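Local coordinates for Lmo0181 protein (Listeria monocytogenes serovar 1/2a, PDB 5F7V) that binds cycloalternan, a cyclic alpha-glucan, as the substrate-binding lipoprotein of an ABC transporter and probably hands it on for uptake into the cell, at residues 207-210 / 211-215; 289-292 / 293-296; 305-308 / 309-312. All coordinates share one frame; numbering follows the deposited sequence.

Interaction 1: residues 207-210 / 211-215; sequences ENVE and ALTHL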
ATOM      1  N   GLU A 207      17.755  -3.271  17.163  1.00  4.51           N
ATOM      2  CA  GLU A 207      17.870  -3.237  15.712  1.00  4.34           C
ATOM      3  C   GLU A 207      16.822  -2.288  15.158  1.00  4.11           C
ATOM      4  O   GLU A 207      17.064  -1.667  14.113  1.00  3.97           O
ATOM      5  CB  GLU A 207      17.765  -4.651  15.110  1.00  4.46           C
ATOM      6  CG  GLU A 207      16.476  -5.427  15.258  1.00  4.61           C
ATOM      7  CD  GLU A 207      16.346  -6.190  16.551  1.00  5.03           C
ATOM      8  OE1 GLU A 207      17.024  -5.946  17.568  1.00  5.50           O
ATOM      9  OE2 GLU A 207      15.486  -7.090  16.520  1.00  5.55           O
ATOM     10  N   ASN A 208      15.679  -2.165  15.822  1.00  4.12           N
ATOM     11  CA  ASN A 208      14.630  -1.250  15.357  1.00  3.97           C
ATOM     12  C   ASN A 208      15.000   0.186  15.645  1.00  4.01           C
ATOM     13  O   ASN A 208      14.707   1.067  14.839  1.00  3.89           O
ATOM     14  CB  ASN A 208      13.285  -1.573  16.007  1.00  4.01           C
ATOM     15  CG  ASN A 208      12.632  -2.788  15.378  1.00  3.94           C
ATOM     16  OD1 ASN A 208      13.243  -3.516  14.574  1.00  3.91           O
ATOM     17  ND2 ASN A 208      11.338  -2.964  15.673  1.00  3.96           N
ATOM     18  N   VAL A 209      15.666   0.476  16.761  1.00  4.20           N
ATOM     19  CA  VAL A 209      16.175   1.826  16.988  1.00  4.27           C
ATOM     20  C   VAL A 209      17.124   2.162  15.871  1.00  4.19           C
ATOM     21  O   VAL A 209      17.070   3.272  15.338  1.00  4.13           O
ATOM     22  CB  VAL A 209      16.875   1.945  18.357  1.00  4.62           C
ATOM     23  CG1 VAL A 209      17.516   3.320  18.519  1.00  4.76           C
ATOM     24  CG2 VAL A 209      15.917   1.658  19.503  1.00  4.87           C
ATOM     25  N   GLU A 210      18.011   1.263  15.477  1.00  4.31           N
ATOM     26  CA  GLU A 210      18.937   1.563  14.377  1.00  4.42           C
ATOM     27  C   GLU A 210      18.195   1.805  13.077  1.00  4.04           C
ATOM     28  O   GLU A 210      18.517   2.703  12.297  1.00  4.07           O
ATOM     29  CB  GLU A 210      19.913   0.398  14.253  1.00  4.87           C
ATOM     30  CG  GLU A 210      21.049   0.688  13.274  1.00  5.27           C
ATOM     31  CD  GLU A 210      22.098  -0.395  13.169  1.00  5.91           C
ATOM     32  OE1 GLU A 210      21.806  -1.568  13.494  1.00  6.63           O
ATOM     33  OE2 GLU A 210      23.256  -0.016  12.829  1.00  6.67           O
ATOM     34  N   ALA A 211      17.170   1.001  12.800  1.00  3.77           N
ATOM     35  CA  ALA A 211      16.378   1.136  11.570  1.00  3.60           C
ATOM     36  C   ALA A 211      15.661   2.469  11.501  1.00  3.56           C
ATOM     37  O   ALA A 211      15.637   3.138  10.466  1.00  3.48           O
ATOM     38  CB  ALA A 211      15.385  -0.008  11.407  1.00  3.55           C
ATOM     39  N   LEU A 212      15.034   2.848  12.616  1.00  3.66           N
ATOM     40  CA  LEU A 212      14.362   4.151  12.648  1.00  3.68           C
ATOM     41  C   LEU A 212      15.329   5.297  12.531  1.00  3.74           C
ATOM     42  O   LEU A 212      15.023   6.253  11.808  1.00  3.71           O
ATOM     43  CB  LEU A 212      13.533   4.286  13.912  1.00  3.81           C
ATOM     44  CG  LEU A 212      12.730   5.609  14.068  1.00  3.88           C
ATOM     45  CD1 LEU A 212      11.729   5.785  12.970  1.00  3.75           C
ATOM     46  CD2 LEU A 212      12.007   5.593  15.397  1.00  4.04           C
ATOM     47  N   THR A 213      16.463   5.177  13.204  1.00  3.86           N
ATOM     48  CA  THR A 213      17.497   6.194  13.108  1.00  3.96           C
ATOM     49  C   THR A 213      18.013   6.333  11.687  1.00  3.83           C
ATOM     50  O   THR A 213      18.283   7.477  11.226  1.00  3.87           O
ATOM     51  CB  THR A 213      18.626   5.903  14.106  1.00  4.14           C
ATOM     52  OG1 THR A 213      18.051   5.815  15.415  1.00  4.28           O
ATOM     53  CG2 THR A 213      19.725   6.990  14.071  1.00  4.28           C
ATOM     54  N   HIS A 214      18.110   5.242  10.945  1.00  3.77           N
ATOM     55  CA  HIS A 214      18.492   5.295   9.545  1.00  3.96           C
ATOM     56  C   HIS A 214      17.524   6.206   8.780  1.00  3.88           C
ATOM     57  O   HIS A 214      17.958   7.021   7.962  1.00  4.19           O
ATOM     58  CB  HIS A 214      18.575   3.854   9.025  1.00  4.10           C
ATOM     59  CG  HIS A 214      18.186   3.688   7.593  1.00  4.24           C
ATOM     60  ND1 HIS A 214      18.956   4.036   6.487  1.00  4.53           N
ATOM     61  CD2 HIS A 214      17.061   3.112   7.115  1.00  4.44           C
ATOM     62  CE1 HIS A 214      18.284   3.707   5.402  1.00  4.41           C
ATOM     63  NE2 HIS A 214      17.154   3.146   5.757  1.00  4.54           N
ATOM     64  N   LEU A 215      16.219   6.059   9.006  1.00  3.83           N
ATOM     65  CA  LEU A 215      15.213   6.932   8.363  1.00  3.84           C
ATOM     66  C   LEU A 215      15.271   8.371   8.877  1.00  3.97           C
ATOM     67  O   LEU A 215      15.300   9.326   8.089  1.00  4.00           O
ATOM     68  CB  LEU A 215      13.797   6.408   8.547  1.00  3.84           C
ATOM     69  CG  LEU A 215      13.553   5.015   7.940  1.00  3.80           C
ATOM     70  CD1 LEU A 215      12.164   4.559   8.338  1.00  3.92           C
ATOM     71  CD2 LEU A 215      13.755   4.992   6.441  1.00  3.79           C
TER
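Thr213 lies alongside Val209, one helical turn on, and the two side chains point the same way. Its hydroxyl reaches back over the Val209 carbonyl, with Thr213 OG1 donating to Val209 O at 2.7 Å. A chi1 of -56° keeps OG1 on the side of its own backbone N, which aims it back along the helix. Thr213 N also donates to Val209 O, at 2.9 Å. Two donors of one residue therefore grip a single carbonyl oxygen. They come from opposite faces of its plane, and the hydroxyl sits above that plane, 36° out of it. The methyl Val209 CG1 flanks the hydroxyl, 4.0 Å from Thr213 OG1.

The regular backbone ladder runs on both sides of this pair. Leu212 N bonds to Asn208 O at 2.9 Å, and the bond is nearly straight (170°). Ala211 N bonds to Glu207 O, and His214 N to Glu210 O. The edge of the His214 ring meets Ala211 O in the ring plane.

The other polar ends work away from this turn. Asn208 ND2 bonds to Ile203 O and Ser192 O, Glu210 OE1 accepts from Asn189, and His214 ND1 pairs with Glu157 while its ring stacks with Trp153. Leu212 packs on Phe182 of helix 179-187 and on Leu386 of helix 382-397. This is an alpha-helical i to i+4 contact with a threonine hydroxyl bonded back to the preceding turn. It lies in helix 206-220, which packs against helices 179-187 and 382-397 of the solute-binding protein fold.

Interaction 2: residues 289-292 / 293-296; sequences KDSD and KKEA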
ATOM      1  N   LYS A 289     -22.759  -6.638   5.663  1.00 10.46           N
ATOM      2  CA  LYS A 289     -23.602  -7.612   6.334  1.00 11.96           C
ATOM      3  C   LYS A 289     -25.067  -7.252   6.318  1.00 12.69           C
ATOM      4  O   LYS A 289     -25.883  -8.149   6.346  1.00 12.76           O
ATOM      5  CB  LYS A 289     -23.167  -7.772   7.792  1.00 13.66           C
ATOM      6  CG  LYS A 289     -23.920  -8.864   8.530  1.00 15.44           C
ATOM      7  CD  LYS A 289     -23.040  -9.353   9.656  1.00 17.31           C
ATOM      8  CE  LYS A 289     -23.386 -10.721  10.200  1.00 18.98           C
ATOM      9  NZ  LYS A 289     -22.298 -10.906  11.210  1.00 20.46           N
ATOM     10  N   ASP A 290     -25.383  -5.961   6.279  1.00 13.29           N
ATOM     11  CA  ASP A 290     -26.774  -5.532   6.359  1.00 14.76           C
ATOM     12  C   ASP A 290     -27.400  -5.177   5.017  1.00 13.93           C
ATOM     13  O   ASP A 290     -28.561  -4.759   4.979  1.00 14.69           O
ATOM     14  CB  ASP A 290     -26.859  -4.368   7.358  1.00 16.69           C
ATOM     15  CG  ASP A 290     -26.652  -4.804   8.791  1.00 18.91           C
ATOM     16  OD1 ASP A 290     -26.949  -5.972   9.182  1.00 21.00           O
ATOM     17  OD2 ASP A 290     -26.222  -3.933   9.580  1.00 22.50           O
ATOM     18  N   SER A 291     -26.666  -5.365   3.925  1.00 12.78           N
ATOM     19  CA  SER A 291     -27.221  -5.082   2.609  1.00 12.50           C
ATOM     20  C   SER A 291     -28.348  -6.038   2.235  1.00 12.96           C
ATOM     21  O   SER A 291     -28.270  -7.225   2.524  1.00 12.40           O
ATOM     22  CB  SER A 291     -26.123  -5.167   1.556  1.00 11.62           C
ATOM     23  OG  SER A 291     -26.667  -5.027   0.243  1.00 11.43           O
ATOM     24  N   ASP A 292     -29.368  -5.467   1.590  1.00 14.12           N
ATOM     25  CA  ASP A 292     -30.464  -6.195   0.976  1.00 15.06           C
ATOM     26  C   ASP A 292     -30.153  -6.643  -0.458  1.00 13.90           C
ATOM     27  O   ASP A 292     -31.031  -7.203  -1.129  1.00 14.18           O
ATOM     28  CB  ASP A 292     -31.737  -5.322   0.864  1.00 17.49           C
ATOM     29  CG  ASP A 292     -32.289  -4.836   2.187  1.00 19.97           C
ATOM     30  OD1 ASP A 292     -32.239  -5.587   3.202  1.00 22.33           O
ATOM     31  OD2 ASP A 292     -32.833  -3.695   2.179  1.00 22.41           O
ATOM     32  N   LYS A 293     -28.923  -6.389  -0.906  1.00 12.21           N
ATOM     33  CA  LYS A 293     -28.543  -6.572  -2.304  1.00 11.49           C
ATOM     34  C   LYS A 293     -27.226  -7.351  -2.358  1.00 10.18           C
ATOM     35  O   LYS A 293     -26.360  -7.059  -3.181  1.00  9.35           O
ATOM     36  CB  LYS A 293     -28.382  -5.202  -2.960  1.00 11.88           C
ATOM     37  CG  LYS A 293     -29.620  -4.333  -2.938  1.00 13.12           C
ATOM     38  CD  LYS A 293     -29.328  -2.926  -3.413  1.00 13.64           C
ATOM     39  CE  LYS A 293     -30.450  -2.015  -2.950  1.00 14.86           C
ATOM     40  NZ  LYS A 293     -30.200  -0.605  -3.264  1.00 15.75           N
ATOM     41  N   LYS A 294     -27.107  -8.374  -1.519  1.00  9.85           N
ATOM     42  CA  LYS A 294     -25.824  -9.041  -1.400  1.00  9.16           C
ATOM     43  C   LYS A 294     -25.464  -9.826  -2.655  1.00  8.90           C
ATOM     44  O   LYS A 294     -24.296  -9.843  -3.021  1.00  8.15           O
ATOM     45  CB  LYS A 294     -25.790  -9.985  -0.215  1.00  9.52           C
ATOM     46  CG  LYS A 294     -25.974  -9.294   1.122  1.00  9.91           C
ATOM     47  CD  LYS A 294     -25.661 -10.290   2.232  1.00 10.49           C
ATOM     48  CE  LYS A 294     -25.648  -9.696   3.620  1.00 10.96           C
ATOM     49  NZ  LYS A 294     -27.020  -9.315   4.002  1.00 11.70           N
ATOM     50  N   GLU A 295     -26.407 -10.429  -3.362  1.00  9.41           N
ATOM     51  CA  GLU A 295     -26.056 -11.170  -4.559  1.00  9.64           C
ATOM     52  C   GLU A 295     -25.461 -10.227  -5.599  1.00  8.79           C
ATOM     53  O   GLU A 295     -24.419 -10.540  -6.182  1.00  8.29           O
ATOM     54  CB  GLU A 295     -27.291 -11.899  -5.113  1.00 11.14           C
ATOM     55  CG  GLU A 295     -27.022 -12.767  -6.337  1.00 12.36           C
ATOM     56  CD  GLU A 295     -25.962 -13.840  -6.163  1.00 13.11           C
ATOM     57  OE1 GLU A 295     -25.804 -14.365  -5.028  1.00 13.98           O
ATOM     58  OE2 GLU A 295     -25.267 -14.165  -7.183  1.00 14.77           O
ATOM     59  N   ALA A 296     -26.120  -9.095  -5.821  1.00  8.53           N
ATOM     60  CA  ALA A 296     -25.622  -8.126  -6.796  1.00  8.16           C
ATOM     61  C   ALA A 296     -24.268  -7.557  -6.385  1.00  7.25           C
ATOM     62  O   ALA A 296     -23.380  -7.378  -7.203  1.00  6.96           O
ATOM     63  CB  ALA A 296     -26.622  -7.001  -6.974  1.00  8.67           C
TER
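The chain leaves strand 278-287, turns through 289-292 without regular structure and enters helix 294-306 with Lys293 at the N-cap position. An ST turn at Ser291 lies in this strand-to-helix connection of the solute-binding protein fold, and side chains tie the loop to the first turn of the helix.

Lys294 spans the loop. Its chain runs back from the helix and bends at the last torsion (chi4 69°), which brings the ammonium between two backbone carbonyls. Lys294 NZ donates to Ser291 O at 2.8 Å, in the carbonyl plane. It also donates to Lys289 O at 2.9 Å, but there it lies well above the plane, 56° out of it. One ammonium thus ties two carbonyls of the loop, two residues apart, to the start of the helix. Ser291 CB packs near the aliphatic part of the chain, 4.2 Å from Lys294 CG.

Ser291 makes the second tie. With chi1 at 174° the hydroxyl is carried round toward the amide of Lys293. The same OG bonds to Asp70 OD1, which fixes the loop to a neighbouring one. Lys293 sends its extended chain roughly across that of Lys294, against Thr13 and Ile15 of strand 13-19, and its NZ bonds to Glu14 O. Close to the start of the helix, Lys293 N donates to Ser291 OG at 2.9 Å.

Interaction 3: residues 305-308 / 309-312; sequences SANE and EAAK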
ATOM      1  N   SER A 305     -12.672  -8.973  -8.948  1.00  5.60           N
ATOM      2  CA  SER A 305     -11.621  -9.864  -8.522  1.00  5.80           C
ATOM      3  C   SER A 305     -11.006 -10.643  -9.680  1.00  6.32           C
ATOM      4  O   SER A 305      -9.766 -10.722  -9.814  1.00  6.52           O
ATOM      5  CB  SER A 305     -12.181 -10.837  -7.475  1.00  6.02           C
ATOM      6  OG  SER A 305     -11.165 -11.686  -7.000  1.00  6.40           O
ATOM      7  N   ALA A 306     -11.875 -11.197 -10.513  1.00  6.84           N
ATOM      8  CA  ALA A 306     -11.482 -12.270 -11.417  1.00  7.69           C
ATOM      9  C   ALA A 306     -11.917 -12.101 -12.858  1.00  8.34           C
ATOM     10  O   ALA A 306     -11.476 -12.875 -13.701  1.00  9.09           O
ATOM     11  CB  ALA A 306     -11.959 -13.606 -10.853  1.00  8.29           C
ATOM     12  N   ASN A 307     -12.744 -11.125 -13.199  1.00  8.35           N
ATOM     13  CA  ASN A 307     -13.135 -10.981 -14.600  1.00  9.41           C
ATOM     14  C   ASN A 307     -11.943 -10.583 -15.474  1.00 10.00           C
ATOM     15  O   ASN A 307     -11.193  -9.679 -15.128  1.00  9.35           O
ATOM     16  CB  ASN A 307     -14.270  -9.959 -14.676  1.00  9.44           C
ATOM     17  CG  ASN A 307     -14.736  -9.765 -16.085  1.00 10.52           C
ATOM     18  OD1 ASN A 307     -14.123  -9.011 -16.857  1.00 11.20           O
ATOM     19  ND2 ASN A 307     -15.831 -10.419 -16.420  1.00 11.27           N
ATOM     20  N   GLU A 308     -11.781 -11.247 -16.611  1.00 11.64           N
ATOM     21  CA  GLU A 308     -10.601 -11.024 -17.465  1.00 12.98           C
ATOM     22  C   GLU A 308     -10.598  -9.654 -18.120  1.00 12.43           C
ATOM     23  O   GLU A 308      -9.551  -9.040 -18.286  1.00 11.84           O
ATOM     24  CB  GLU A 308     -10.506 -12.099 -18.522  1.00 16.04           C
ATOM     25  CG  GLU A 308     -10.021 -13.425 -17.973  1.00 18.19           C
ATOM     26  CD  GLU A 308      -9.213 -14.187 -19.017  1.00 21.60           C
ATOM     27  OE1 GLU A 308      -9.591 -15.300 -19.408  1.00 25.68           O
ATOM     28  OE2 GLU A 308      -8.181 -13.660 -19.487  1.00 24.89           O
ATOM     29  N   GLU A 309     -11.779  -9.159 -18.484  1.00 12.46           N
ATOM     30  CA  GLU A 309     -11.850  -7.822 -19.045  1.00 12.79           C
ATOM     31  C   GLU A 309     -11.422  -6.804 -17.990  1.00 11.25           C
ATOM     32  O   GLU A 309     -10.707  -5.843 -18.309  1.00 11.28           O
ATOM     33  CB  GLU A 309     -13.234  -7.559 -19.682  1.00 14.12           C
ATOM     34  CG  GLU A 309     -13.587  -6.116 -20.077  1.00 15.13           C
ATOM     35  CD  GLU A 309     -12.777  -5.540 -21.219  1.00 16.75           C
ATOM     36  OE1 GLU A 309     -11.946  -6.241 -21.862  1.00 18.16           O
ATOM     37  OE2 GLU A 309     -12.985  -4.320 -21.487  1.00 17.95           O
ATOM     38  N   ALA A 310     -11.864  -6.957 -16.746  1.00  9.90           N
ATOM     39  CA  ALA A 310     -11.418  -6.069 -15.678  1.00  8.81           C
ATOM     40  C   ALA A 310      -9.903  -6.133 -15.509  1.00  8.28           C
ATOM     41  O   ALA A 310      -9.263  -5.110 -15.361  1.00  7.95           O
ATOM     42  CB  ALA A 310     -12.114  -6.377 -14.382  1.00  8.09           C
ATOM     43  N   ALA A 311      -9.333  -7.335 -15.584  1.00  8.18           N
ATOM     44  CA  ALA A 311      -7.892  -7.523 -15.398  1.00  8.02           C
ATOM     45  C   ALA A 311      -7.156  -6.840 -16.538  1.00  8.64           C
ATOM     46  O   ALA A 311      -6.156  -6.202 -16.290  1.00  8.46           O
ATOM     47  CB  ALA A 311      -7.515  -8.993 -15.290  1.00  8.24           C
ATOM     48  N   LYS A 312      -7.674  -6.958 -17.755  1.00  9.47           N
ATOM     49  CA  LYS A 312      -7.011  -6.305 -18.891  1.00 10.25           C
ATOM     50  C   LYS A 312      -7.058  -4.786 -18.782  1.00  9.90           C
ATOM     51  O   LYS A 312      -6.070  -4.131 -19.150  1.00 10.04           O
ATOM     52  CB  LYS A 312      -7.680  -6.726 -20.187  1.00 11.66           C
ATOM     53  CG  LYS A 312      -7.361  -8.163 -20.530  1.00 12.41           C
ATOM     54  CD  LYS A 312      -8.318  -8.693 -21.574  1.00 13.98           C
ATOM     55  CE  LYS A 312      -7.829 -10.003 -22.162  1.00 15.25           C
ATOM     56  NZ  LYS A 312      -8.870 -10.610 -23.030  1.00 16.78           N
TER
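This is a helix N-cap, at the junction where helix 294-306 gives way to helix 308-316. Asn307 is the capping residue. With chi1 at -179° the amide swings away from its own backbone N, and its oxygen comes over the opening turn of the second helix. Asn307 OD1 accepts from Ala310 N at 3.1 Å, in the amide plane and on a lone pair. A weaker, more bent bond runs from Glu309 N to Asn307 OD1 at 2.9 Å, with an N-H...O angle of 118°. The other end of the amide, ND2, makes a weak bond to Gln39.

Behind the cap the helical ladder begins. Ala311 N bonds to Asn307 O at 3.0 Å, and Lys312 N to Glu308 O at 2.9 Å. The aliphatic chain of Lys312 runs past that same carbonyl, with Lys312 CG 3.3 Å from Glu308 O. Glu308, Ala311 and Lys312 also touch Ile329 of helix 327-335.

At the first turn of a helix, amide N-H groups have no earlier carbonyl of the helix to bind. One side-chain oxygen serves two of them here, and its partial negative charge would suit the positive end of the helix dipole.

How the interactions relate
The three contacts follow one another along the chain, all within the part that belongs to the bacterial solute-binding protein family. Interactions 2 and 3 share helix 294-306: residues 289-296 lead into it, and residues 305-312 lie where it passes to the next helix. Their centres are about 22 Å apart and their nearest atoms about 11 Å, so they do not touch. Interaction 1 lies on the opposite side of the chain's centre, with its centre about 46 Å from that of interaction 2 and 41 Å from that of interaction 3. Its Leu212 side chain is about 12 Å from a bound glucose unit, too far to touch the glycan.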